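Local atomic coordinates of uncharacterized protein (Neosartorya fumigata, PDB entry 5J5L), a protein that binds the fatty acid arachidonic acid in a pocket within its helical fold and is probably a secreted, antigenic mannoprotein of the fungal cell wall. Residues H23-T28 against L84-A89; D79-L84 against D141-S146. All coordinates share one frame; numbering follows the deposited sequence. Where two conformers were deposited one is given.

Contact 1. Residues H23-T28 against L84-A89; sequences HFNEFT and LDAIVA. With ACD (arachidonic acid), chain B.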
ATOM      1  N   HIS A  23      14.710  -1.120  -1.736  1.00 20.21           N
ATOM      2  CA  HIS A  23      15.355   0.162  -1.453  1.00 20.29           C
ATOM      3  C   HIS A  23      15.635   0.318   0.033  1.00 19.59           C
ATOM      4  O   HIS A  23      16.756   0.675   0.419  1.00 20.66           O
ATOM      5  CB  HIS A  23      14.523   1.349  -1.939  1.00 20.19           C
ATOM      6  CG  HIS A  23      14.622   1.582  -3.410  1.00 21.49           C
ATOM      7  ND1 HIS A  23      15.531   2.452  -3.962  1.00 25.71           N
ATOM      8  CD2 HIS A  23      13.925   1.059  -4.445  1.00 25.79           C
ATOM      9  CE1 HIS A  23      15.409   2.440  -5.277  1.00 27.32           C
ATOM     10  NE2 HIS A  23      14.428   1.613  -5.596  1.00 28.25           N
ATOM     11  N   PHE A  24      14.629   0.045   0.862  1.00 18.05           N
ATOM     12  CA  PHE A  24      14.782   0.216   2.312  1.00 18.60           C
ATOM     13  C   PHE A  24      15.923  -0.613   2.865  1.00 19.73           C
ATOM     14  O   PHE A  24      16.737  -0.112   3.635  1.00 21.46           O
ATOM     15  CB  PHE A  24      13.513  -0.130   3.089  1.00 17.98           C
ATOM     16  CG  PHE A  24      12.298   0.673   2.691  1.00 17.08           C
ATOM     17  CD1 PHE A  24      12.415   1.942   2.155  1.00 16.52           C
ATOM     18  CD2 PHE A  24      11.047   0.141   2.869  1.00 16.14           C
ATOM     19  CE1 PHE A  24      11.295   2.673   1.790  1.00 17.08           C
ATOM     20  CE2 PHE A  24       9.925   0.861   2.517  1.00 17.43           C
ATOM     21  CZ  PHE A  24      10.049   2.123   1.965  1.00 18.30           C
ATOM     22  N   ASN A  25      16.007  -1.864   2.433  1.00 21.18           N
ATOM     23  CA  ASN A  25      17.017  -2.789   2.942  1.00 24.03           C
ATOM     24  C   ASN A  25      18.449  -2.401   2.563  1.00 27.38           C
ATOM     25  O   ASN A  25      19.400  -2.760   3.270  1.00 30.86           O
ATOM     26  CB  ASN A  25      16.692  -4.213   2.494  1.00 26.20           C
ATOM     27  CG  ASN A  25      15.465  -4.772   3.191  1.00 27.46           C
ATOM     28  OD1 ASN A  25      15.161  -4.404   4.329  1.00 29.47           O
ATOM     29  ND2 ASN A  25      14.783  -5.689   2.536  1.00 28.05           N
ATOM     30  N   GLU A  26      18.594  -1.628   1.482  1.00 23.92           N
ATOM     31  CA  GLU A  26      19.883  -1.085   1.057  1.00 28.17           C
ATOM     32  C   GLU A  26      20.218   0.309   1.599  1.00 24.22           C
ATOM     33  O   GLU A  26      21.331   0.772   1.386  1.00 26.09           O
ATOM     34  CB  GLU A  26      19.948  -0.986  -0.472  1.00 31.62           C
ATOM     35  CG  GLU A  26      19.969  -2.303  -1.213  1.00 39.45           C
ATOM     36  CD  GLU A  26      19.793  -2.120  -2.716  1.00 45.54           C
ATOM     37  OE1 GLU A  26      19.694  -0.954  -3.183  1.00 47.26           O
ATOM     38  OE2 GLU A  26      19.735  -3.149  -3.426  1.00 61.11           O
ATOM     39  N   PHE A  27      19.279   0.976   2.274  1.00 22.66           N
ATOM     40  CA  PHE A  27      19.447   2.373   2.665  1.00 22.44           C
ATOM     41  C   PHE A  27      20.576   2.551   3.674  1.00 23.16           C
ATOM     42  O   PHE A  27      20.617   1.855   4.706  1.00 25.58           O
ATOM     43  CB  PHE A  27      18.142   2.913   3.245  1.00 21.88           C
ATOM     44  CG  PHE A  27      18.147   4.397   3.538  1.00 20.46           C
ATOM     45  CD1 PHE A  27      18.579   5.317   2.606  1.00 21.80           C
ATOM     46  CD2 PHE A  27      17.605   4.872   4.737  1.00 21.90           C
ATOM     47  CE1 PHE A  27      18.549   6.670   2.881  1.00 22.14           C
ATOM     48  CE2 PHE A  27      17.581   6.230   5.017  1.00 21.14           C
ATOM     49  CZ  PHE A  27      18.055   7.130   4.085  1.00 22.51           C
ATOM     50  N   THR A  28      21.493   3.468   3.366  1.00 24.17           N
ATOM     51  CA  THR A  28      22.623   3.777   4.255  1.00 25.40           C
ATOM     52  C   THR A  28      22.549   5.176   4.885  1.00 27.12           C
ATOM     53  O   THR A  28      23.444   5.545   5.648  1.00 30.22           O
ATOM     54  CB  THR A  28      23.972   3.687   3.498  1.00 28.64           C
ATOM     55  OG1 THR A  28      24.052   4.735   2.522  1.00 32.25           O
ATOM     56  CG2 THR A  28      24.112   2.344   2.813  1.00 31.45           C
ATOM     57  N   LEU A  84       6.844  -1.981   5.699  1.00 16.81           N
ATOM     58  CA  LEU A  84       6.819  -1.086   6.844  1.00 15.12           C
ATOM     59  C   LEU A  84       7.886  -1.476   7.873  1.00 16.58           C
ATOM     60  O   LEU A  84       8.585  -0.601   8.400  1.00 17.56           O
ATOM     61  CB  LEU A  84       5.439  -1.073   7.474  1.00 15.69           C
ATOM     62  CG  LEU A  84       4.363  -0.377   6.624  1.00 17.38           C
ATOM     63  CD1 LEU A  84       2.992  -0.618   7.202  1.00 19.11           C
ATOM     64  CD2 LEU A  84       4.660   1.112   6.515  1.00 19.90           C
ATOM     65  N   ASP A  85       8.039  -2.779   8.124  1.00 18.46           N
ATOM     66  CA  ASP A  85       9.092  -3.256   9.031  1.00 19.75           C
ATOM     67  C   ASP A  85      10.464  -2.807   8.535  1.00 19.27           C
ATOM     68  O   ASP A  85      11.323  -2.421   9.322  1.00 19.65           O
ATOM     69  CB  ASP A  85       9.099  -4.787   9.154  1.00 21.13           C
ATOM     70  CG  ASP A  85       7.938  -5.337  10.004  1.00 29.07           C
ATOM     71  OD1 ASP A  85       7.300  -4.555  10.734  1.00 26.64           O
ATOM     72  OD2 ASP A  85       7.676  -6.566   9.955  1.00 28.03           O
ATOM     73  N   ALA A  86      10.662  -2.870   7.229  1.00 18.37           N
ATOM     74  CA  ALA A  86      11.967  -2.556   6.623  1.00 20.39           C
ATOM     75  C   ALA A  86      12.360  -1.094   6.760  1.00 18.41           C
ATOM     76  O   ALA A  86      13.519  -0.800   7.033  1.00 19.78           O
ATOM     77  CB  ALA A  86      11.978  -2.962   5.165  1.00 19.58           C
ATOM     78  N   ILE A  87      11.412  -0.178   6.556  1.00 17.92           N
ATOM     79  CA  ILE A  87      11.700   1.249   6.760  1.00 15.54           C
ATOM     80  C   ILE A  87      11.861   1.586   8.247  1.00 15.33           C
ATOM     81  O   ILE A  87      12.762   2.352   8.626  1.00 15.73           O
ATOM     82  CB  ILE A  87      10.695   2.182   6.041  1.00 16.25           C
ATOM     83  CG1 ILE A  87      11.140   3.650   6.162  1.00 16.22           C
ATOM     84  CG2 ILE A  87       9.284   2.042   6.555  1.00 18.19           C
ATOM     85  CD1 ILE A  87      12.448   3.946   5.479  1.00 20.16           C
ATOM     86  N   VAL A  88      11.040   0.973   9.105  1.00 15.92           N
ATOM     87  CA  VAL A  88      11.178   1.154  10.550  1.00 16.63           C
ATOM     88  C   VAL A  88      12.594   0.734  11.015  1.00 18.56           C
ATOM     89  O   VAL A  88      13.224   1.416  11.832  1.00 20.30           O
ATOM     90  CB  VAL A  88      10.091   0.371  11.314  1.00 19.51           C
ATOM     91  CG1 VAL A  88      10.424   0.206  12.792  1.00 25.37           C
ATOM     92  CG2 VAL A  88       8.752   1.078  11.158  1.00 19.62           C
ATOM     93  N   ALA A  89      13.078  -0.381  10.464  1.00 20.44           N
ATOM     94  CA  ALA A  89      14.407  -0.912  10.796  1.00 21.54           C
ATOM     95  C   ALA A  89      15.526   0.067  10.446  1.00 21.07           C
ATOM     96  O   ALA A  89      16.622   0.002  11.027  1.00 25.74           O
ATOM     97  CB  ALA A  89      14.633  -2.244  10.076  1.00 22.34           C
TER
HETATM   98  C1  ACD B 201      15.292   4.675   1.202  1.00 27.42           C
HETATM   99  C2  ACD B 201      14.141   5.525   1.683  1.00 31.68           C
HETATM  100  C3  ACD B 201      14.512   6.211   2.983  1.00 28.01           C
HETATM  101  C4  ACD B 201      13.510   7.318   3.315  1.00 25.88           C
HETATM  102  C5  ACD B 201      13.378   8.271   2.151  1.00 26.26           C
HETATM  103  C6  ACD B 201      12.234   8.538   1.495  1.00 31.13           C
HETATM  104  C7  ACD B 201      10.888   7.975   1.877  1.00 31.60           C
HETATM  105  C8  ACD B 201      10.421   6.875   0.937  1.00 28.17           C
HETATM  106  C9  ACD B 201       9.720   5.802   1.337  1.00 30.21           C
HETATM  107  C10 ACD B 201       9.333   5.489   2.772  1.00 31.75           C
HETATM  108  C11 ACD B 201       7.914   5.907   3.059  1.00 33.07           C
HETATM  109  C12 ACD B 201       6.890   5.095   3.357  1.00 29.85           C
HETATM  110  C13 ACD B 201       6.915   3.583   3.441  1.00 33.78           C
HETATM  111  C14 ACD B 201       6.577   3.091   2.045  1.00 35.32           C
HETATM  112  C15 ACD B 201       5.897   1.972   1.773  1.00 34.43           C
HETATM  113  C16 ACD B 201       5.362   1.052   2.835  1.00 28.08           C
HETATM  114  C17 ACD B 201       4.280   0.170   2.230  1.00 33.63           C
HETATM  115  C18 ACD B 201       3.035   0.963   1.875  1.00 31.92           C
HETATM  116  C19 ACD B 201       1.918   0.053   1.423  1.00 35.08           C
HETATM  117  C20 ACD B 201       0.925   0.712   0.502  1.00 30.70           C
HETATM  118  O1  ACD B 201      15.297   3.508   1.617  1.00 26.69           O
HETATM  119  O2  ACD B 201      16.148   5.130   0.419  1.00 28.46           O
HETATM  120  O   HOH W   1      15.551  -2.562   6.448  1.00 22.73           O

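Contact 2. Residues D79-L84 against D141-S146; sequences DIVTSL and DAAFSS. With ACD (arachidonic acid), chain B.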
ATOM      1  N   ASP A  79       3.074  -8.197   2.443  1.00 23.18           N
ATOM      2  CA  ASP A  79       4.049  -7.363   1.732  1.00 24.48           C
ATOM      3  C   ASP A  79       4.126  -5.976   2.350  1.00 21.03           C
ATOM      4  O   ASP A  79       5.208  -5.396   2.496  1.00 19.45           O
ATOM      5  CB  ASP A  79       3.718  -7.255   0.249  1.00 25.65           C
ATOM      6  CG  ASP A  79       3.764  -8.599  -0.464  1.00 34.28           C
ATOM      7  OD1 ASP A  79       4.331  -9.567   0.087  1.00 43.26           O
ATOM      8  OD2 ASP A  79       3.215  -8.680  -1.565  1.00 37.91           O
ATOM      9  N   ILE A  80       2.969  -5.438   2.732  1.00 19.68           N
ATOM     10  CA  ILE A  80       2.907  -4.132   3.370  1.00 20.32           C
ATOM     11  C   ILE A  80       3.590  -4.161   4.731  1.00 19.69           C
ATOM     12  O   ILE A  80       4.409  -3.286   5.046  1.00 19.17           O
ATOM     13  CB  ILE A  80       1.437  -3.655   3.479  1.00 19.29           C
ATOM     14  CG1 ILE A  80       0.888  -3.372   2.087  1.00 21.44           C
ATOM     15  CG2 ILE A  80       1.309  -2.432   4.394  1.00 19.82           C
ATOM     16  CD1 ILE A  80      -0.626  -3.263   2.048  1.00 23.41           C
ATOM     17  N   VAL A  81       3.271  -5.172   5.542  1.00 19.14           N
ATOM     18  CA  VAL A  81       3.884  -5.313   6.851  1.00 20.59           C
ATOM     19  C   VAL A  81       5.411  -5.459   6.720  1.00 20.65           C
ATOM     20  O   VAL A  81       6.168  -4.800   7.442  1.00 19.39           O
ATOM     21  CB  VAL A  81       3.296  -6.494   7.635  1.00 24.66           C
ATOM     22  CG1 VAL A  81       4.118  -6.753   8.896  1.00 27.23           C
ATOM     23  CG2 VAL A  81       1.837  -6.221   7.986  1.00 25.75           C
ATOM     24  N   THR A  82       5.854  -6.287   5.775  1.00 20.89           N
ATOM     25  CA  THR A  82       7.293  -6.461   5.529  1.00 22.00           C
ATOM     26  C   THR A  82       7.953  -5.125   5.142  1.00 18.42           C
ATOM     27  O   THR A  82       9.042  -4.781   5.637  1.00 18.97           O
ATOM     28  CB  THR A  82       7.538  -7.537   4.444  1.00 23.35           C
ATOM     29  OG1 THR A  82       7.086  -8.816   4.921  1.00 26.87           O
ATOM     30  CG2 THR A  82       9.026  -7.636   4.073  1.00 26.07           C
ATOM     31  N   SER A  83       7.290  -4.366   4.277  1.00 18.23           N
ATOM     32  CA  SER A  83       7.831  -3.095   3.795  1.00 16.80           C
ATOM     33  C   SER A  83       7.911  -2.074   4.915  1.00 15.57           C
ATOM     34  O   SER A  83       8.946  -1.392   5.090  1.00 15.91           O
ATOM     35  CB  SER A  83       6.989  -2.570   2.615  1.00 16.02           C
ATOM     36  OG  SER A  83       7.653  -1.543   1.911  1.00 17.80           O
ATOM     37  N   LEU A  84       6.844  -1.981   5.699  1.00 16.81           N
ATOM     38  CA  LEU A  84       6.819  -1.086   6.844  1.00 15.12           C
ATOM     39  C   LEU A  84       7.886  -1.476   7.873  1.00 16.58           C
ATOM     40  O   LEU A  84       8.585  -0.601   8.400  1.00 17.56           O
ATOM     41  CB  LEU A  84       5.439  -1.073   7.474  1.00 15.69           C
ATOM     42  CG  LEU A  84       4.363  -0.377   6.624  1.00 17.38           C
ATOM     43  CD1 LEU A  84       2.992  -0.618   7.202  1.00 19.11           C
ATOM     44  CD2 LEU A  84       4.660   1.112   6.515  1.00 19.90           C
ATOM     45  N   ASP A 141      -4.204  -1.030   8.421  1.00 20.32           N
ATOM     46  CA  ASP A 141      -4.249   0.247   9.150  1.00 20.52           C
ATOM     47  C   ASP A 141      -3.466   0.213  10.471  1.00 20.79           C
ATOM     48  O   ASP A 141      -2.794   1.179  10.823  1.00 20.60           O
ATOM     49  CB  ASP A 141      -5.699   0.681   9.398  1.00 20.64           C
ATOM     50  CG  ASP A 141      -6.390   1.190   8.145  1.00 23.48           C
ATOM     51  OD1 ASP A 141      -5.712   1.705   7.229  1.00 24.88           O
ATOM     52  OD2 ASP A 141      -7.632   1.059   8.076  1.00 26.91           O
ATOM     53  N   ALA A 142      -3.549  -0.894  11.198  1.00 21.75           N
ATOM     54  CA  ALA A 142      -2.770  -1.072  12.417  1.00 22.25           C
ATOM     55  C   ALA A 142      -1.274  -0.973  12.136  1.00 19.59           C
ATOM     56  O   ALA A 142      -0.533  -0.361  12.887  1.00 19.78           O
ATOM     57  CB  ALA A 142      -3.082  -2.409  13.065  1.00 22.68           C
ATOM     58  N   ALA A 143      -0.837  -1.607  11.051  1.00 19.29           N
ATOM     59  CA  ALA A 143       0.574  -1.581  10.686  1.00 18.82           C
ATOM     60  C   ALA A 143       1.053  -0.165  10.324  1.00 17.51           C
ATOM     61  O   ALA A 143       2.119   0.273  10.762  1.00 18.28           O
ATOM     62  CB  ALA A 143       0.856  -2.559   9.552  1.00 20.55           C
ATOM     63  N   PHE A 144       0.241   0.554   9.552  1.00 17.59           N
ATOM     64  CA  PHE A 144       0.519   1.954   9.254  1.00 18.32           C
ATOM     65  C   PHE A 144       0.610   2.776  10.547  1.00 17.23           C
ATOM     66  O   PHE A 144       1.524   3.588  10.710  1.00 16.43           O
ATOM     67  CB  PHE A 144      -0.574   2.563   8.354  1.00 18.46           C
ATOM     68  CG  PHE A 144      -0.337   2.385   6.880  1.00 19.85           C
ATOM     69  CD1 PHE A 144       0.739   2.999   6.246  1.00 19.50           C
ATOM     70  CD2 PHE A 144      -1.239   1.661   6.115  1.00 20.76           C
ATOM     71  CE1 PHE A 144       0.925   2.852   4.885  1.00 19.33           C
ATOM     72  CE2 PHE A 144      -1.049   1.509   4.749  1.00 25.17           C
ATOM     73  CZ  PHE A 144       0.033   2.097   4.142  1.00 19.54           C
ATOM     74  N   SER A 145      -0.335   2.583  11.456  1.00 18.48           N
ATOM     75  CA  SER A 145      -0.364   3.355  12.714  1.00 19.09           C
ATOM     76  C   SER A 145       0.914   3.137  13.506  1.00 20.05           C
ATOM     77  O   SER A 145       1.460   4.067  14.083  1.00 18.85           O
ATOM     78  CB  SER A 145      -1.565   2.995  13.580  1.00 22.54           C
ATOM     79  OG  SER A 145      -2.779   3.248  12.875  1.00 24.84           O
ATOM     80  N   SER A 146       1.395   1.898  13.547  1.00 18.95           N
ATOM     81  CA  SER A 146       2.628   1.608  14.259  0.50 19.11           C
ATOM     82  C   SER A 146       3.826   2.346  13.603  1.00 18.70           C
ATOM     83  O   SER A 146       4.611   2.992  14.281  1.00 20.35           O
ATOM     84  CB  SER A 146       2.829   0.090  14.329  0.50 19.28           C
ATOM     85  OG  SER A 146       4.022  -0.243  14.994  0.50 18.77           O
TER
HETATM   86  C1  ACD B 201      15.292   4.675   1.202  1.00 27.42           C
HETATM   87  C2  ACD B 201      14.141   5.525   1.683  1.00 31.68           C
HETATM   88  C3  ACD B 201      14.512   6.211   2.983  1.00 28.01           C
HETATM   89  C4  ACD B 201      13.510   7.318   3.315  1.00 25.88           C
HETATM   90  C5  ACD B 201      13.378   8.271   2.151  1.00 26.26           C
HETATM   91  C6  ACD B 201      12.234   8.538   1.495  1.00 31.13           C
HETATM   92  C7  ACD B 201      10.888   7.975   1.877  1.00 31.60           C
HETATM   93  C8  ACD B 201      10.421   6.875   0.937  1.00 28.17           C
HETATM   94  C9  ACD B 201       9.720   5.802   1.337  1.00 30.21           C
HETATM   95  C10 ACD B 201       9.333   5.489   2.772  1.00 31.75           C
HETATM   96  C11 ACD B 201       7.914   5.907   3.059  1.00 33.07           C
HETATM   97  C12 ACD B 201       6.890   5.095   3.357  1.00 29.85           C
HETATM   98  C13 ACD B 201       6.915   3.583   3.441  1.00 33.78           C
HETATM   99  C14 ACD B 201       6.577   3.091   2.045  1.00 35.32           C
HETATM  100  C15 ACD B 201       5.897   1.972   1.773  1.00 34.43           C
HETATM  101  C16 ACD B 201       5.362   1.052   2.835  1.00 28.08           C
HETATM  102  C17 ACD B 201       4.280   0.170   2.230  1.00 33.63           C
HETATM  103  C18 ACD B 201       3.035   0.963   1.875  1.00 31.92           C
HETATM  104  C19 ACD B 201       1.918   0.053   1.423  1.00 35.08           C
HETATM  105  C20 ACD B 201       0.925   0.712   0.502  1.00 30.70           C
HETATM  106  O1  ACD B 201      15.297   3.508   1.617  1.00 26.69           O
HETATM  107  O2  ACD B 201      16.148   5.130   0.419  1.00 28.46           O

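Contact 1. Residues H23-T28 against L84-A89
Phe24, on the last turn of helix 3-26, reaches across to Ala86 and Ile87 on helix 63-89. Its CB sits 3.8 Å from Ala86 CB, a methyl small enough to let the two helices come close. Beyond CB, Ile87 N lies above the CD2 rim of one ring face, 3.7 Å from Phe24 CD2. On that face Ile87 CB, also close to CE2, stands over the ring centre, 3.8 Å from the centroid and 12° off the normal, a CH-pi contact that a branched aliphatic side chain makes well. The remaining ring atoms meet the lipid: Phe24 CD1 has carboxyl O1 of arachidonic acid at its edge, 3.3 Å away, Phe24 CE1 is 3.5 Å from lipid C9, and at the tip lipid C14 lies at the edge, 3.6 Å from Phe24 CZ. With CG1 of Ile87 anti to its backbone N (chi1 -174°), Ile87 CD1 extends toward lipid C3. On the solvent-exposed side, one water donates to both Asn25 OD1 and Ala86 O, at 2.8 Å from each, bridging the helices by a polar route. Phe27 lays one ring face against lipid C3, and its CD1 approaches carboxyl O2. Together these groups form the carboxyl end of a fatty-acid pocket between helices.

Contact 2. Residues D79-L84 against D141-S146
Asp141 O is gripped twice by Ser145, whose backbone N donates the helical bond at 2.9 Å and whose OG donates a second one of the same length. The two donors reach the carbonyl from opposite faces of its plane, OG standing 37° out of it. Serine suits this exposed position because its short hydroxyl can fold back: OG stands beside the backbone N, anti to the carbonyl carbon (chi1 -59°), which turns it to the carbonyl one turn earlier. Across the interface the chemistry is apolar. Ala143 points at helix 63-89, and its CB receives Leu84 CD1 at 3.7 Å and, more loosely, Val81 CG2 at 4.1 Å; a methyl is small enough to take both branched side chains against it. Leu84 divides its two methyls: CD1 lies over one face of the Phe144 ring and against the Ala143 backbone, whereas CD2 turns to the lipid, 3.7 Å from C16. Phe144 CZ comes 3.9 Å from C19 of arachidonic acid. Ile80 adds CG1 near that same C19, and Leu107 and Leu110 of helix 100-124 extend the apolar surroundings. The short segments run nearly parallel, 6° apart with axes 9.9 Å from each other, a side-by-side pairing in a helical bundle lining the lipid's tail end.

In the fold
Both contacts use helix 63-89, which packs on helix 3-26 in contact 1 and on helix 127-150 in contact 2; Leu84 belongs to both, and Phe24 CE2 touches Ser83 OG at 3.4 Å. Their centres are about 13 Å apart and both touch the same lipid, contact 1 at its carboxyl end and contact 2 toward its methyl end. Contact 1 is the more buried, although it lies farther from the centre of the chain, about 15 Å against 9 Å between centres. It adds a water bridge to its apolar packing, whereas contact 2, only partly buried, crosses between its helices by apolar packing alone, with exposed Ser145 and Ser146 on the same helix as its Phe144.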